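Local coordinates for protein imidazolonepropionase (Unidentified, PDB 2OOF) that catalyses the hydrolytic opening of the imidazolone ring of 4-imidazolone-5-propanoate to N-formimidoyl-L-glutamate, the third step of histidine degradation, at residues K60-T65 / F375-C380; L68-T73 / S316-G321; P288-F293 / P320-I325. All coordinates share one frame; numbering follows the deposited sequence.

Contacts 1 and 2 share one long strand, 63-73: contact 1 pairs its beginning with strand 375-378, and contact 2 uses its end to hold the iron. Their centres lie about 25 Å apart, yet they touch where Leu-376 CD1 packs 3.9 Å from Leu-68 N. Contact 3 is the close neighbour of contact 2, with centres about 9 Å apart and Pro-320 and Gly-321 in common. There Asp-317 OD2 lies 3.4 Å from both Ala-290 CB and Thr-322 CG2, so helix and loop of contact 3 pack directly against a metal ligand. Contact 1 is remote from contact 3, about 15 Å away at the nearest atoms, and lies far from the metal and substrate sites.

Contact 1 (K60-T65 / F375-C380); sequences KGKLVT and FLVWNC
Thr-65 and Trp-378 meet at about a right angle on the tightly packed side of this strand pair. The indole NE1 donates to Thr-65 OG1 at 3.1 Å, with an N-H...O angle of 166° and the hydroxyl almost exactly in the ring plane. OG1 reaches the indole edge because it sits between the backbone N and the carbonyl carbon (chi1 69°), while CG2 rests beside NE1 at 3.9 Å. With an alanine here, the buried indole N-H is likely to lose this acceptor, and the ring edge its tether. The two strands run antiparallel: Thr-65 and Leu-376 form a hydrogen-bonded pair, Thr-65 N to Leu-376 O at 2.9 Å and Leu-376 N to Thr-65 O at 2.7 Å, and Trp-378 N is bound to Leu-63 O. Parallel strand 12-14 flanks the start of strand 63-73 on its other side. The far end of 63-73 runs into the TIM barrel, so the pair belongs to the small beta domain that accompanies the barrel in this amidohydrolase family. The opposite sheet face carries Val-64 and Val-377, a non-hydrogen-bonded pair, where Val-64 CG2 lies 3.7 Å from Phe-375 CD1, oblique to the ring. From Leu-63 back toward Lys-62 the strands part, and a water bridges Leu-63 N to the carbonyl oxygens of Trp-378 and Cys-380. Lys-62, partly exposed, lays CB, CG and CD along Trp-378 O, CB nearest at 3.4 Å, before NZ turns off to Met-59 O.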
loop_
_atom_site.group_PDB
_atom_site.type_symbol
_atom_site.label_atom_id
_atom_site.label_comp_id
_atom_site.label_asym_id
_atom_site.label_seq_id
_atom_site.Cartn_x
_atom_site.Cartn_y
_atom_site.Cartn_z
ATOM N N LYS A 60 6.133 24.375 -18.192
ATOM C CA LYS A 60 5.795 24.458 -19.608
ATOM C C LYS A 60 4.697 23.501 -20.073
ATOM O O LYS A 60 4.835 22.844 -21.107
ATOM C CB LYS A 60 7.060 24.234 -20.440
ATOM C CG LYS A 60 8.187 25.220 -20.140
ATOM C CD LYS A 60 9.427 24.900 -20.962
ATOM C CE LYS A 60 10.494 25.973 -20.805
ATOM N NZ LYS A 60 10.910 26.138 -19.385
ATOM N N GLY A 61 3.615 23.423 -19.307
ATOM C CA GLY A 61 2.504 22.569 -19.681
ATOM C C GLY A 61 2.592 21.089 -19.339
ATOM O O GLY A 61 1.655 20.340 -19.618
ATOM N N LYS A 62 3.692 20.653 -18.735
ATOM C CA LYS A 62 3.821 19.241 -18.387
ATOM C C LYS A 62 2.754 18.815 -17.385
ATOM O O LYS A 62 2.306 19.605 -16.546
ATOM C CB LYS A 62 5.220 18.946 -17.836
ATOM C CG LYS A 62 6.331 19.163 -18.857
ATOM C CD LYS A 62 7.703 18.949 -18.235
ATOM C CE LYS A 62 8.836 19.366 -19.168
ATOM N NZ LYS A 62 8.953 20.838 -19.326
ATOM N N LEU A 63 2.343 17.556 -17.515
ATOM C CA LEU A 63 1.331 16.928 -16.668
ATOM C C LEU A 63 1.780 16.838 -15.216
ATOM O O LEU A 63 2.939 16.525 -14.939
ATOM C CB LEU A 63 1.048 15.516 -17.192
ATOM C CG LEU A 63 0.245 14.542 -16.324
ATOM C CD1 LEU A 63 -1.198 15.023 -16.200
ATOM C CD2 LEU A 63 0.302 13.145 -16.941
ATOM N N VAL A 64 0.861 17.120 -14.294
ATOM C CA VAL A 64 1.150 17.017 -12.873
ATOM C C VAL A 64 0.028 16.204 -12.245
ATOM O O VAL A 64 -1.150 16.402 -12.561
ATOM C CB VAL A 64 1.231 18.393 -12.179
ATOM C CG1 VAL A 64 -0.114 19.095 -12.229
ATOM C CG2 VAL A 64 1.659 18.210 -10.729
ATOM N N THR A 65 0.392 15.268 -11.372
ATOM C CA THR A 65 -0.594 14.416 -10.706
ATOM C C THR A 65 -0.234 14.304 -9.239
ATOM O O THR A 65 0.866 14.675 -8.836
ATOM C CB THR A 65 -0.574 12.966 -11.245
ATOM O OG1 THR A 65 0.646 12.336 -10.832
ATOM C CG2 THR A 65 -0.674 12.931 -12.762
ATOM N N PHE A 375 2.916 15.906 -5.041
ATOM C CA PHE A 375 2.539 15.785 -6.437
ATOM C C PHE A 375 3.741 15.487 -7.308
ATOM O O PHE A 375 4.882 15.598 -6.872
ATOM C CB PHE A 375 1.828 17.059 -6.912
ATOM C CG PHE A 375 2.616 18.333 -6.689
ATOM C CD1 PHE A 375 3.579 18.754 -7.610
ATOM C CD2 PHE A 375 2.382 19.124 -5.557
ATOM C CE1 PHE A 375 4.300 19.961 -7.406
ATOM C CE2 PHE A 375 3.095 20.326 -5.347
ATOM C CZ PHE A 375 4.051 20.737 -6.272
ATOM N N LEU A 376 3.471 15.138 -8.559
ATOM C CA LEU A 376 4.521 14.764 -9.483
ATOM C C LEU A 376 4.360 15.436 -10.829
ATOM O O LEU A 376 3.247 15.564 -11.330
ATOM C CB LEU A 376 4.475 13.250 -9.693
ATOM C CG LEU A 376 4.344 12.352 -8.462
ATOM C CD1 LEU A 376 3.829 10.988 -8.894
ATOM C CD2 LEU A 376 5.680 12.248 -7.740
ATOM N N VAL A 377 5.480 15.851 -11.415
ATOM C CA VAL A 377 5.464 16.465 -12.727
ATOM C C VAL A 377 6.101 15.424 -13.630
ATOM O O VAL A 377 7.238 15.021 -13.406
ATOM C CB VAL A 377 6.303 17.772 -12.773
ATOM C CG1 VAL A 377 6.392 18.270 -14.203
ATOM C CG2 VAL A 377 5.675 18.836 -11.880
ATOM N N TRP A 378 5.367 14.981 -14.643
ATOM C CA TRP A 378 5.873 13.961 -15.549
ATOM C C TRP A 378 6.323 14.527 -16.877
ATOM O O TRP A 378 6.070 15.690 -17.176
ATOM C CB TRP A 378 4.781 12.931 -15.826
ATOM C CG TRP A 378 4.259 12.245 -14.601
ATOM C CD1 TRP A 378 3.263 12.674 -13.787
ATOM C CD2 TRP A 378 4.719 10.999 -14.057
ATOM N NE1 TRP A 378 3.053 11.770 -12.775
ATOM C CE2 TRP A 378 3.925 10.727 -12.926
ATOM C CE3 TRP A 378 5.699 10.073 -14.441
ATOM C CZ2 TRP A 378 4.114 9.577 -12.142
ATOM C CZ3 TRP A 378 5.885 8.923 -13.658
ATOM C CH2 TRP A 378 5.082 8.682 -12.534
ATOM N N ASN A 379 6.981 13.699 -17.682
ATOM C CA ASN A 379 7.387 14.135 -19.008
ATOM C C ASN A 379 6.509 13.438 -20.054
ATOM O O ASN A 379 6.668 13.661 -21.251
ATOM C CB ASN A 379 8.872 13.844 -19.272
ATOM C CG ASN A 379 9.220 12.373 -19.162
ATOM O OD1 ASN A 379 8.348 11.511 -19.071
ATOM N ND2 ASN A 379 10.512 12.080 -19.181
ATOM N N CYS A 380 5.589 12.587 -19.599
ATOM C CA CYS A 380 4.683 11.888 -20.509
ATOM C C CYS A 380 3.424 12.744 -20.639
ATOM O O CYS A 380 3.073 13.484 -19.720
ATOM C CB CYS A 380 4.349 10.485 -19.986
ATOM S SG CYS A 380 3.638 10.408 -18.329
HETATM O O HOH W 1 4.138 16.022 -19.432
#

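Contact 2 (L68-T73 / S316-G321). With FE (Fe (III) ion), chain B.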
loop_
_atom_site.group_PDB
_atom_site.type_symbol
_atom_site.label_atom_id
_atom_site.label_comp_id
_atom_site.label_asym_id
_atom_site.label_seq_id
_atom_site.Cartn_x
_atom_site.Cartn_y
_atom_site.Cartn_z
ATOM N N LEU A 68 2.008 9.088 -6.028
ATOM C CA LEU A 68 1.430 7.747 -6.003
ATOM C C LEU A 68 1.527 7.148 -4.608
ATOM O O LEU A 68 2.441 7.471 -3.838
ATOM C CB LEU A 68 2.123 6.849 -7.031
ATOM C CG LEU A 68 2.145 7.442 -8.451
ATOM C CD1 LEU A 68 2.574 6.366 -9.441
ATOM C CD2 LEU A 68 0.771 7.975 -8.829
ATOM N N ILE A 69 0.589 6.263 -4.293
ATOM C CA ILE A 69 0.515 5.649 -2.974
ATOM C C ILE A 69 0.302 4.148 -3.081
ATOM O O ILE A 69 -0.649 3.717 -3.729
ATOM C CB ILE A 69 -0.713 6.215 -2.185
ATOM C CG1 ILE A 69 -0.690 7.746 -2.195
ATOM C CG2 ILE A 69 -0.724 5.679 -0.747
ATOM C CD1 ILE A 69 -1.934 8.382 -1.594
ATOM N N ASP A 70 1.165 3.336 -2.478
ATOM C CA ASP A 70 0.886 1.915 -2.533
ATOM C C ASP A 70 0.740 1.418 -1.088
ATOM O O ASP A 70 1.690 1.297 -0.307
ATOM C CB ASP A 70 1.898 1.184 -3.441
ATOM C CG ASP A 70 3.169 0.802 -2.759
ATOM O OD1 ASP A 70 3.631 1.601 -1.923
ATOM O OD2 ASP A 70 3.720 -0.293 -3.086
ATOM N N CYS A 71 -0.536 1.229 -0.760
ATOM C CA CYS A 71 -1.057 0.872 0.552
ATOM C C CYS A 71 -0.975 -0.551 1.059
ATOM O O CYS A 71 -1.693 -0.884 2.007
ATOM C CB CYS A 71 -2.526 1.299 0.597
ATOM S SG CYS A 71 -3.514 0.541 -0.756
ATOM N N HIS A 72 -0.126 -1.389 0.470
ATOM C CA HIS A 72 -0.047 -2.772 0.916
ATOM C C HIS A 72 1.273 -3.466 0.550
ATOM O O HIS A 72 1.350 -4.169 -0.465
ATOM C CB HIS A 72 -1.233 -3.542 0.323
ATOM C CG HIS A 72 -1.347 -4.955 0.801
ATOM N ND1 HIS A 72 -2.469 -5.433 1.444
ATOM C CD2 HIS A 72 -0.479 -5.996 0.738
ATOM C CE1 HIS A 72 -2.288 -6.702 1.756
ATOM N NE2 HIS A 72 -1.089 -7.068 1.340
ATOM N N THR A 73 2.306 -3.279 1.369
ATOM C CA THR A 73 3.580 -3.923 1.089
ATOM C C THR A 73 4.198 -4.609 2.299
ATOM O O THR A 73 3.844 -4.323 3.447
ATOM C CB THR A 73 4.641 -2.927 0.516
ATOM O OG1 THR A 73 5.287 -2.233 1.590
ATOM C CG2 THR A 73 3.988 -1.908 -0.420
ATOM N N SER A 316 1.044 -3.118 -4.957
ATOM C CA SER A 316 2.055 -4.098 -5.350
ATOM C C SER A 316 2.133 -5.377 -4.514
ATOM O O SER A 316 2.461 -6.429 -5.045
ATOM C CB SER A 316 3.441 -3.442 -5.344
ATOM O OG SER A 316 3.806 -3.049 -4.028
ATOM N N ASP A 317 1.838 -5.286 -3.221
ATOM C CA ASP A 317 1.914 -6.436 -2.320
ATOM C C ASP A 317 3.335 -7.008 -2.299
ATOM O O ASP A 317 3.538 -8.210 -2.123
ATOM C CB ASP A 317 0.916 -7.533 -2.726
ATOM C CG ASP A 317 0.806 -8.633 -1.670
ATOM O OD1 ASP A 317 1.012 -8.311 -0.484
ATOM O OD2 ASP A 317 0.516 -9.804 -2.008
ATOM N N ILE A 318 4.318 -6.128 -2.488
ATOM C CA ILE A 318 5.715 -6.536 -2.484
ATOM C C ILE A 318 5.964 -7.441 -1.295
ATOM O O ILE A 318 5.741 -7.046 -0.153
ATOM C CB ILE A 318 6.680 -5.325 -2.341
ATOM C CG1 ILE A 318 6.502 -4.358 -3.508
ATOM C CG2 ILE A 318 8.134 -5.817 -2.283
ATOM C CD1 ILE A 318 7.201 -3.040 -3.301
ATOM N N ASN A 319 6.406 -8.660 -1.564
ATOM C CA ASN A 319 6.720 -9.596 -0.495
ATOM C C ASN A 319 7.515 -10.772 -1.063
ATOM O O ASN A 319 7.280 -11.211 -2.196
ATOM C CB ASN A 319 5.441 -10.044 0.219
ATOM C CG ASN A 319 4.746 -11.166 -0.480
ATOM O OD1 ASN A 319 5.189 -12.313 -0.420
ATOM N ND2 ASN A 319 3.644 -10.850 -1.152
ATOM N N PRO A 320 8.465 -11.294 -0.270
ATOM C CA PRO A 320 9.370 -12.403 -0.593
ATOM C C PRO A 320 8.816 -13.700 -1.173
ATOM O O PRO A 320 9.471 -14.318 -2.002
ATOM C CB PRO A 320 10.134 -12.621 0.720
ATOM C CG PRO A 320 9.151 -12.251 1.748
ATOM C CD PRO A 320 8.522 -10.990 1.169
ATOM N N GLY A 321 7.618 -14.112 -0.776
ATOM C CA GLY A 321 7.085 -15.365 -1.299
ATOM C C GLY A 321 5.945 -15.324 -2.297
ATOM O O GLY A 321 5.779 -16.254 -3.089
HETATM FE FE FE B . 0.194 -8.907 1.750
HETATM O O HOH W 2 -0.081 -10.988 0.596
#
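The metal site of the amidohydrolase TIM barrel is built here, where the end of strand 63-73 meets the loop after strand 312-314. His-72 NE2 binds the iron(III) ion at 2.3 Å and Asp-317 OD1 binds it at 2.5 Å. The two side chains lie side by side and point the same way, each with CG anti to its own backbone N (chi1 -175° for His-72, -170° for Asp-317), which brings both ligand atoms to one ion. The ring and carboxylate planes stand 77° apart, and OD1 comes in at the imidazole edge. A water bound to the iron also donates to Asp-317 OD2, so the carboxylate holds metal and water through different oxygens. His-242 NE2 completes the ligands seen on the iron; His-74, probably also a metal ligand, lies beside Asp-317. The backbones are close as well: Asp-317 CA makes a C-H...O contact of 3.0 Å with His-72 O. Asn-319, likely to bind the product, donates from ND2 to Asp-317 O. Further back along the strand, the Ser-316 hydroxyl donates to the buried Asp-70 carboxylate, OG meeting OD2 at 2.9 Å nearly in line with the CG-OD2 bond.

Contact 3 (P288-F293 / P320-I325); sequences PTAFYF and PGTAPI
The Phe-293 ring takes the Pro-324 ring over one face: Pro-324 CD stands 3.5 Å above the plane, offset toward the rim, in a CH-pi contact 3.8 Å from CD to the ring centroid. At the edge, near the ring plane, lies Gly-321 O, 3.8 Å from Phe-293 CE2. Thr-322 O comes obliquely to the ring, 3.2 Å from Phe-293 CD2. With CG anti to the backbone N (chi1 -164°), the phenyl group swings off the helix and over the loop. One turn back, Ala-290 CB packs tightly on Thr-322 CG2, though the exact distance between these methyls is doubtful. Next to it on the helix, Thr-289 CG2 meets Ile-325 CD1 at 3.6 Å and Ala-323 CB at 4.0 Å, the threonine and isoleucine side chains crossing at a slant. No hydrogen bond links the two segments, so helix and loop are matched by shape and apolar contact. Gly-321 and Thr-322 probably contact the ligand, so the helix backs a loop of the likely substrate pocket. Phe-85, on helix 82-90, also meets the Phe-293 ring. Helix 288-293 directly follows strand 283-286, and helix 328-339 packs on it through Ala-331 at Thr-289 and Phe-339 at Phe-291, while segment 320-325 lies between strand 312-314 and that same helix.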
loop_
_atom_site.group_PDB
_atom_site.type_symbol
_atom_site.label_atom_id
_atom_site.label_comp_id
_atom_site.label_asym_id
_atom_site.label_seq_id
_atom_site.Cartn_x
_atom_site.Cartn_y
_atom_site.Cartn_z
ATOM N N PRO A 288 -3.065 -7.579 -7.815
ATOM C CA PRO A 288 -2.861 -8.339 -9.051
ATOM C C PRO A 288 -1.533 -9.091 -9.217
ATOM O O PRO A 288 -1.518 -10.195 -9.759
ATOM C CB PRO A 288 -3.082 -7.287 -10.137
ATOM C CG PRO A 288 -2.561 -6.044 -9.495
ATOM C CD PRO A 288 -3.154 -6.135 -8.096
ATOM N N THR A 289 -0.432 -8.506 -8.757
ATOM C CA THR A 289 0.876 -9.147 -8.885
ATOM C C THR A 289 0.956 -10.465 -8.124
ATOM O O THR A 289 1.635 -11.402 -8.554
ATOM C CB THR A 289 2.008 -8.221 -8.392
ATOM O OG1 THR A 289 1.871 -6.941 -9.021
ATOM C CG2 THR A 289 3.372 -8.797 -8.760
ATOM N N ALA A 290 0.261 -10.545 -6.995
ATOM C CA ALA A 290 0.263 -11.769 -6.209
ATOM C C ALA A 290 -0.550 -12.811 -6.973
ATOM O O ALA A 290 -0.182 -13.990 -7.052
ATOM C CB ALA A 290 -0.357 -11.516 -4.843
ATOM N N PHE A 291 -1.660 -12.356 -7.536
ATOM C CA PHE A 291 -2.549 -13.210 -8.302
ATOM C C PHE A 291 -1.765 -13.836 -9.462
ATOM O O PHE A 291 -1.921 -15.017 -9.790
ATOM C CB PHE A 291 -3.704 -12.352 -8.829
ATOM C CG PHE A 291 -4.597 -13.059 -9.810
ATOM C CD1 PHE A 291 -5.675 -13.836 -9.370
ATOM C CD2 PHE A 291 -4.350 -12.969 -11.183
ATOM C CE1 PHE A 291 -6.496 -14.523 -10.294
ATOM C CE2 PHE A 291 -5.167 -13.653 -12.109
ATOM C CZ PHE A 291 -6.237 -14.426 -11.658
ATOM N N TYR A 292 -0.917 -13.029 -10.082
ATOM C CA TYR A 292 -0.111 -13.472 -11.207
ATOM C C TYR A 292 0.972 -14.492 -10.819
ATOM O O TYR A 292 1.080 -15.575 -11.401
ATOM C CB TYR A 292 0.548 -12.244 -11.855
ATOM C CG TYR A 292 1.912 -12.521 -12.430
ATOM C CD1 TYR A 292 2.054 -13.185 -13.642
ATOM C CD2 TYR A 292 3.062 -12.187 -11.729
ATOM C CE1 TYR A 292 3.328 -13.520 -14.152
ATOM C CE2 TYR A 292 4.344 -12.516 -12.223
ATOM C CZ TYR A 292 4.470 -13.180 -13.435
ATOM O OH TYR A 292 5.722 -13.468 -13.943
ATOM N N PHE A 293 1.783 -14.124 -9.832
ATOM C CA PHE A 293 2.891 -14.966 -9.417
ATOM C C PHE A 293 2.462 -16.299 -8.832
ATOM O O PHE A 293 3.189 -17.283 -8.935
ATOM C CB PHE A 293 3.766 -14.212 -8.421
ATOM C CG PHE A 293 5.114 -14.826 -8.223
ATOM C CD1 PHE A 293 6.031 -14.892 -9.280
ATOM C CD2 PHE A 293 5.480 -15.347 -6.979
ATOM C CE1 PHE A 293 7.306 -15.474 -9.097
ATOM C CE2 PHE A 293 6.755 -15.929 -6.789
ATOM C CZ PHE A 293 7.660 -15.988 -7.853
ATOM N N PRO A 320 8.465 -11.294 -0.270
ATOM C CA PRO A 320 9.370 -12.403 -0.593
ATOM C C PRO A 320 8.816 -13.700 -1.173
ATOM O O PRO A 320 9.471 -14.318 -2.002
ATOM C CB PRO A 320 10.134 -12.621 0.720
ATOM C CG PRO A 320 9.151 -12.251 1.748
ATOM C CD PRO A 320 8.522 -10.990 1.169
ATOM N N GLY A 321 7.618 -14.112 -0.776
ATOM C CA GLY A 321 7.085 -15.365 -1.299
ATOM C C GLY A 321 5.945 -15.324 -2.297
ATOM O O GLY A 321 5.779 -16.254 -3.089
ATOM N N THR A 322 5.186 -14.239 -2.287
ATOM C CA THR A 322 4.018 -14.113 -3.146
ATOM C C THR A 322 4.067 -13.095 -4.282
ATOM O O THR A 322 3.525 -13.351 -5.356
ATOM C CB THR A 322 2.780 -13.843 -2.263
ATOM O OG1 THR A 322 2.098 -15.079 -2.033
ATOM C CG2 THR A 322 1.852 -12.847 -2.903
ATOM N N ALA A 323 4.682 -11.941 -4.037
ATOM C CA ALA A 323 4.781 -10.896 -5.056
ATOM C C ALA A 323 6.151 -10.234 -4.995
ATOM O O ALA A 323 6.299 -9.110 -4.527
ATOM C CB ALA A 323 3.664 -9.846 -4.867
ATOM N N PRO A 324 7.172 -10.937 -5.486
ATOM C CA PRO A 324 8.562 -10.490 -5.519
ATOM C C PRO A 324 8.885 -9.398 -6.538
ATOM O O PRO A 324 10.024 -9.304 -6.998
ATOM C CB PRO A 324 9.320 -11.783 -5.800
ATOM C CG PRO A 324 8.386 -12.512 -6.706
ATOM C CD PRO A 324 7.047 -12.302 -6.029
ATOM N N ILE A 325 7.895 -8.568 -6.861
ATOM C CA ILE A 325 8.058 -7.494 -7.836
ATOM C C ILE A 325 7.944 -6.108 -7.210
ATOM O O ILE A 325 6.867 -5.681 -6.807
ATOM C CB ILE A 325 6.993 -7.588 -8.963
ATOM C CG1 ILE A 325 7.173 -8.879 -9.774
ATOM C CG2 ILE A 325 7.098 -6.371 -9.861
ATOM C CD1 ILE A 325 6.660 -10.112 -9.085
#